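Local coordinates for probable Ni/Fe-hydrogenase 1 B-type cytochrome subunit (Escherichia coli K-12, PDB 6G94), which is probably the heme-binding b-type cytochrome subunit of hydrogenase 1, an inner-membrane protein that carries electrons, at residues Phe64-Met68 / Phe148-Ser152. Sequence-based numbering, arbitrary orientation.
Sequences FSAGM and FALYS. With HEM (protoporphyrin IX containing Fe), chain B.
The Tyr151 ring turns its CD2-CE2 edge onto one face of the Phe64 ring, an offset edge-to-face (T-shaped) pair with centroids 5.3 Å apart and planes at 70°. Tyr151 CE2 also lies 3.5 Å from Phe64 CB. Near Tyr151 CE1, at 3.7 Å, comes the methyl CE of Met68, oblique to the ring. Met68 reaches this place through a chain bent at chi2 (-75°), which also sets SD in the plane of the Phe148 ring, 3.8 Å from its CZ: a Met-aromatic contact at the ring edge. One face of Phe148 receives the heme vinyl, whose CAC stands 3.6 Å above the ring centre. The heme methyl CMD touches both helices, 3.5 Å from Phe64 CE1 and 3.5 Å from Leu150 CB. Gly67 lies close against the porphyrin: its O is 3.6 Å from CMC and is hydrogen-bonded to Thr71 OG1. Helix 55-83 and the end of helix 130-151 thus meet over one rim of the porphyrin, whose polar groups engage His181 and Arg60. The tyrosine hydroxyl is hydrogen-bonded to an acidic side chain of another protein's chain. Between the two segments the contacts are apolar, aromatic and sulfur-aromatic, consistent with a low-polarity surrounding for this heme edge, while the phenol carries a polar link to the partner protein.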
ATOM      1  N   PHE I  64     -25.875  10.997 -25.856  1.00 45.27           N
ATOM      2  CA  PHE I  64     -25.994  10.691 -27.293  1.00 47.39           C
ATOM      3  C   PHE I  64     -27.435  10.422 -27.713  1.00 48.85           C
ATOM      4  O   PHE I  64     -27.845  10.743 -28.834  1.00 49.32           O
ATOM      5  CB  PHE I  64     -25.113   9.499 -27.678  1.00 48.63           C
ATOM      6  CG  PHE I  64     -23.679   9.637 -27.262  1.00 49.00           C
ATOM      7  CD1 PHE I  64     -23.086  10.891 -27.130  1.00 48.26           C
ATOM      8  CD2 PHE I  64     -22.914   8.506 -27.010  1.00 50.74           C
ATOM      9  CE1 PHE I  64     -21.769  11.021 -26.732  1.00 50.09           C
ATOM     10  CE2 PHE I  64     -21.584   8.620 -26.616  1.00 51.74           C
ATOM     11  CZ  PHE I  64     -21.012   9.881 -26.478  1.00 53.31           C
ATOM     12  N   SER I  65     -28.202   9.840 -26.794  1.00 49.61           N
ATOM     13  CA  SER I  65     -29.528   9.345 -27.114  1.00 48.75           C
ATOM     14  C   SER I  65     -30.555  10.446 -26.828  1.00 48.87           C
ATOM     15  O   SER I  65     -31.582  10.531 -27.518  1.00 50.65           O
ATOM     16  CB  SER I  65     -29.811   7.999 -26.412  1.00 47.67           C
ATOM     17  OG  SER I  65     -29.897   8.142 -25.014  1.00 49.21           O
ATOM     18  N   ALA I  66     -30.250  11.328 -25.868  1.00 47.46           N
ATOM     19  CA  ALA I  66     -30.985  12.599 -25.733  1.00 47.11           C
ATOM     20  C   ALA I  66     -30.772  13.461 -26.968  1.00 46.42           C
ATOM     21  O   ALA I  66     -31.664  14.156 -27.420  1.00 49.18           O
ATOM     22  CB  ALA I  66     -30.584  13.349 -24.476  1.00 45.17           C
ATOM     23  N   GLY I  67     -29.582  13.380 -27.528  1.00 46.29           N
ATOM     24  CA  GLY I  67     -29.270  14.090 -28.742  1.00 49.94           C
ATOM     25  C   GLY I  67     -29.957  13.499 -29.944  1.00 54.36           C
ATOM     26  O   GLY I  67     -30.146  14.178 -30.940  1.00 57.75           O
ATOM     27  N   MET I  68     -30.322  12.224 -29.855  1.00 57.43           N
ATOM     28  CA  MET I  68     -31.083  11.563 -30.910  1.00 56.14           C
ATOM     29  C   MET I  68     -32.499  12.097 -30.886  1.00 55.41           C
ATOM     30  O   MET I  68     -32.972  12.650 -31.879  1.00 53.79           O
ATOM     31  CB  MET I  68     -31.066  10.039 -30.740  1.00 54.92           C
ATOM     32  CG  MET I  68     -29.713   9.398 -31.017  1.00 53.39           C
ATOM     33  SD  MET I  68     -29.336   9.333 -32.777  1.00 55.55           S
ATOM     34  CE  MET I  68     -27.820   8.376 -32.798  1.00 51.53           C
ATOM     35  N   PHE I 148     -22.990  15.491 -34.042  1.00 51.47           N
ATOM     36  CA  PHE I 148     -23.006  14.254 -34.821  1.00 52.53           C
ATOM     37  C   PHE I 148     -21.696  13.972 -35.523  1.00 55.16           C
ATOM     38  O   PHE I 148     -21.377  12.813 -35.799  1.00 57.22           O
ATOM     39  CB  PHE I 148     -24.139  14.253 -35.849  1.00 53.32           C
ATOM     40  CG  PHE I 148     -25.388  13.625 -35.343  1.00 53.91           C
ATOM     41  CD1 PHE I 148     -25.470  12.256 -35.199  1.00 53.84           C
ATOM     42  CD2 PHE I 148     -26.461  14.400 -34.961  1.00 55.57           C
ATOM     43  CE1 PHE I 148     -26.605  11.662 -34.695  1.00 54.32           C
ATOM     44  CE2 PHE I 148     -27.608  13.819 -34.462  1.00 56.97           C
ATOM     45  CZ  PHE I 148     -27.679  12.444 -34.325  1.00 57.89           C
ATOM     46  N   ALA I 149     -20.949  15.021 -35.816  1.00 56.10           N
ATOM     47  CA  ALA I 149     -19.638  14.861 -36.431  1.00 55.17           C
ATOM     48  C   ALA I 149     -18.763  14.106 -35.455  1.00 52.94           C
ATOM     49  O   ALA I 149     -17.964  13.286 -35.861  1.00 52.28           O
ATOM     50  CB  ALA I 149     -19.023  16.197 -36.792  1.00 54.04           C
ATOM     51  N   LEU I 150     -18.923  14.390 -34.168  1.00 50.69           N
ATOM     52  CA  LEU I 150     -18.228  13.662 -33.126  1.00 50.45           C
ATOM     53  C   LEU I 150     -18.710  12.235 -32.930  1.00 52.91           C
ATOM     54  O   LEU I 150     -17.915  11.321 -32.820  1.00 55.75           O
ATOM     55  CB  LEU I 150     -18.352  14.392 -31.805  1.00 48.13           C
ATOM     56  CG  LEU I 150     -17.696  15.743 -31.716  1.00 47.16           C
ATOM     57  CD1 LEU I 150     -18.020  16.366 -30.373  1.00 44.90           C
ATOM     58  CD2 LEU I 150     -16.203  15.604 -31.940  1.00 46.92           C
ATOM     59  N   TYR I 151     -20.019  12.061 -32.874  1.00 50.98           N
ATOM     60  CA  TYR I 151     -20.646  10.767 -32.660  1.00 49.12           C
ATOM     61  C   TYR I 151     -20.451   9.737 -33.792  1.00 49.53           C
ATOM     62  O   TYR I 151     -20.224   8.566 -33.540  1.00 47.94           O
ATOM     63  CB  TYR I 151     -22.126  10.981 -32.315  1.00 46.22           C
ATOM     64  CG  TYR I 151     -22.892   9.724 -32.051  1.00 47.29           C
ATOM     65  CD1 TYR I 151     -23.456   9.013 -33.097  1.00 50.55           C
ATOM     66  CD2 TYR I 151     -23.058   9.232 -30.768  1.00 46.60           C
ATOM     67  CE1 TYR I 151     -24.158   7.840 -32.884  1.00 50.77           C
ATOM     68  CE2 TYR I 151     -23.766   8.059 -30.542  1.00 47.46           C
ATOM     69  CZ  TYR I 151     -24.314   7.370 -31.602  1.00 48.97           C
ATOM     70  OH  TYR I 151     -25.014   6.213 -31.413  1.00 49.44           O
ATOM     71  N   SER I 152     -20.568  10.189 -35.031  1.00 51.10           N
ATOM     72  CA  SER I 152     -20.466   9.333 -36.206  1.00 53.12           C
ATOM     73  C   SER I 152     -19.030   9.063 -36.629  1.00 58.36           C
ATOM     74  O   SER I 152     -18.788   8.388 -37.624  1.00 62.54           O
ATOM     75  CB  SER I 152     -21.215   9.976 -37.369  1.00 50.55           C
TER
HETATM   76  CHA HEM B 301     -20.274  16.456 -25.983  1.00 49.15           C
HETATM   77  CHB HEM B 301     -23.690  19.634 -24.970  1.00 52.07           C
HETATM   78  CHC HEM B 301     -26.176  18.192 -28.822  1.00 51.64           C
HETATM   79  CHD HEM B 301     -23.036  14.611 -29.456  1.00 51.13           C
HETATM   80  C1A HEM B 301     -20.958  17.515 -25.479  1.00 49.41           C
HETATM   81  C2A HEM B 301     -20.375  18.456 -24.627  1.00 48.77           C
HETATM   82  C3A HEM B 301     -21.324  19.361 -24.339  1.00 49.97           C
HETATM   83  C4A HEM B 301     -22.494  18.970 -25.008  1.00 50.11           C
HETATM   84  CMA HEM B 301     -21.141  20.560 -23.439  1.00 50.21           C
HETATM   85  CAA HEM B 301     -18.957  18.433 -24.103  1.00 47.63           C
HETATM   86  CBA HEM B 301     -17.956  19.026 -25.074  1.00 47.56           C
HETATM   87  CGA HEM B 301     -16.588  18.977 -24.472  1.00 50.81           C
HETATM   88  O1A HEM B 301     -16.243  19.651 -23.494  1.00 48.87           O
HETATM   89  O2A HEM B 301     -15.746  18.233 -24.979  1.00 55.51           O
HETATM   90  C1B HEM B 301     -24.664  19.527 -25.971  1.00 53.34           C
HETATM   91  C2B HEM B 301     -25.795  20.386 -26.055  1.00 51.55           C
HETATM   92  C3B HEM B 301     -26.480  19.984 -27.151  1.00 52.45           C
HETATM   93  C4B HEM B 301     -25.743  18.859 -27.705  1.00 51.33           C
HETATM   94  CMB HEM B 301     -26.139  21.519 -25.116  1.00 48.46           C
HETATM   95  CAB HEM B 301     -27.719  20.500 -27.746  1.00 55.39           C
HETATM   96  CBB HEM B 301     -28.476  21.379 -27.119  1.00 59.19           C
HETATM   97  C1C HEM B 301     -25.567  17.040 -29.301  1.00 51.74           C
HETATM   98  C2C HEM B 301     -26.076  16.224 -30.313  1.00 50.05           C
HETATM   99  C3C HEM B 301     -25.176  15.216 -30.492  1.00 50.68           C
HETATM  100  C4C HEM B 301     -24.121  15.423 -29.579  1.00 50.13           C
HETATM  101  CMC HEM B 301     -27.352  16.421 -31.095  1.00 47.00           C
HETATM  102  CAC HEM B 301     -25.314  14.122 -31.474  1.00 52.02           C
HETATM  103  CBC HEM B 301     -25.345  12.858 -31.076  1.00 49.37           C
HETATM  104  C1D HEM B 301     -22.017  14.884 -28.569  1.00 51.72           C
HETATM  105  C2D HEM B 301     -20.808  14.072 -28.568  1.00 50.61           C
HETATM  106  C3D HEM B 301     -20.022  14.578 -27.584  1.00 50.92           C
HETATM  107  C4D HEM B 301     -20.780  15.705 -27.018  1.00 50.35           C
HETATM  108  CMD HEM B 301     -20.565  12.903 -29.489  1.00 48.35           C
HETATM  109  CAD HEM B 301     -18.644  14.133 -27.122  1.00 49.12           C
HETATM  110  CBD HEM B 301     -18.599  12.655 -26.749  1.00 51.00           C
HETATM  111  CGD HEM B 301     -17.279  12.181 -26.199  1.00 53.57           C
HETATM  112  O1D HEM B 301     -16.294  12.009 -26.928  1.00 54.47           O
HETATM  113  O2D HEM B 301     -17.161  11.933 -24.997  1.00 52.37           O
HETATM  114  NA  HEM B 301     -22.253  17.853 -25.737  1.00 49.96           N
HETATM  115  NB  HEM B 301     -24.676  18.638 -26.960  1.00 52.85           N
HETATM  116  NC  HEM B 301     -24.413  16.506 -28.837  1.00 49.93           N
HETATM  117  ND  HEM B 301     -21.960  15.851 -27.640  1.00 52.39           N
HETATM  118 FE   HEM B 301     -23.231  17.145 -27.284  1.00 47.76          FE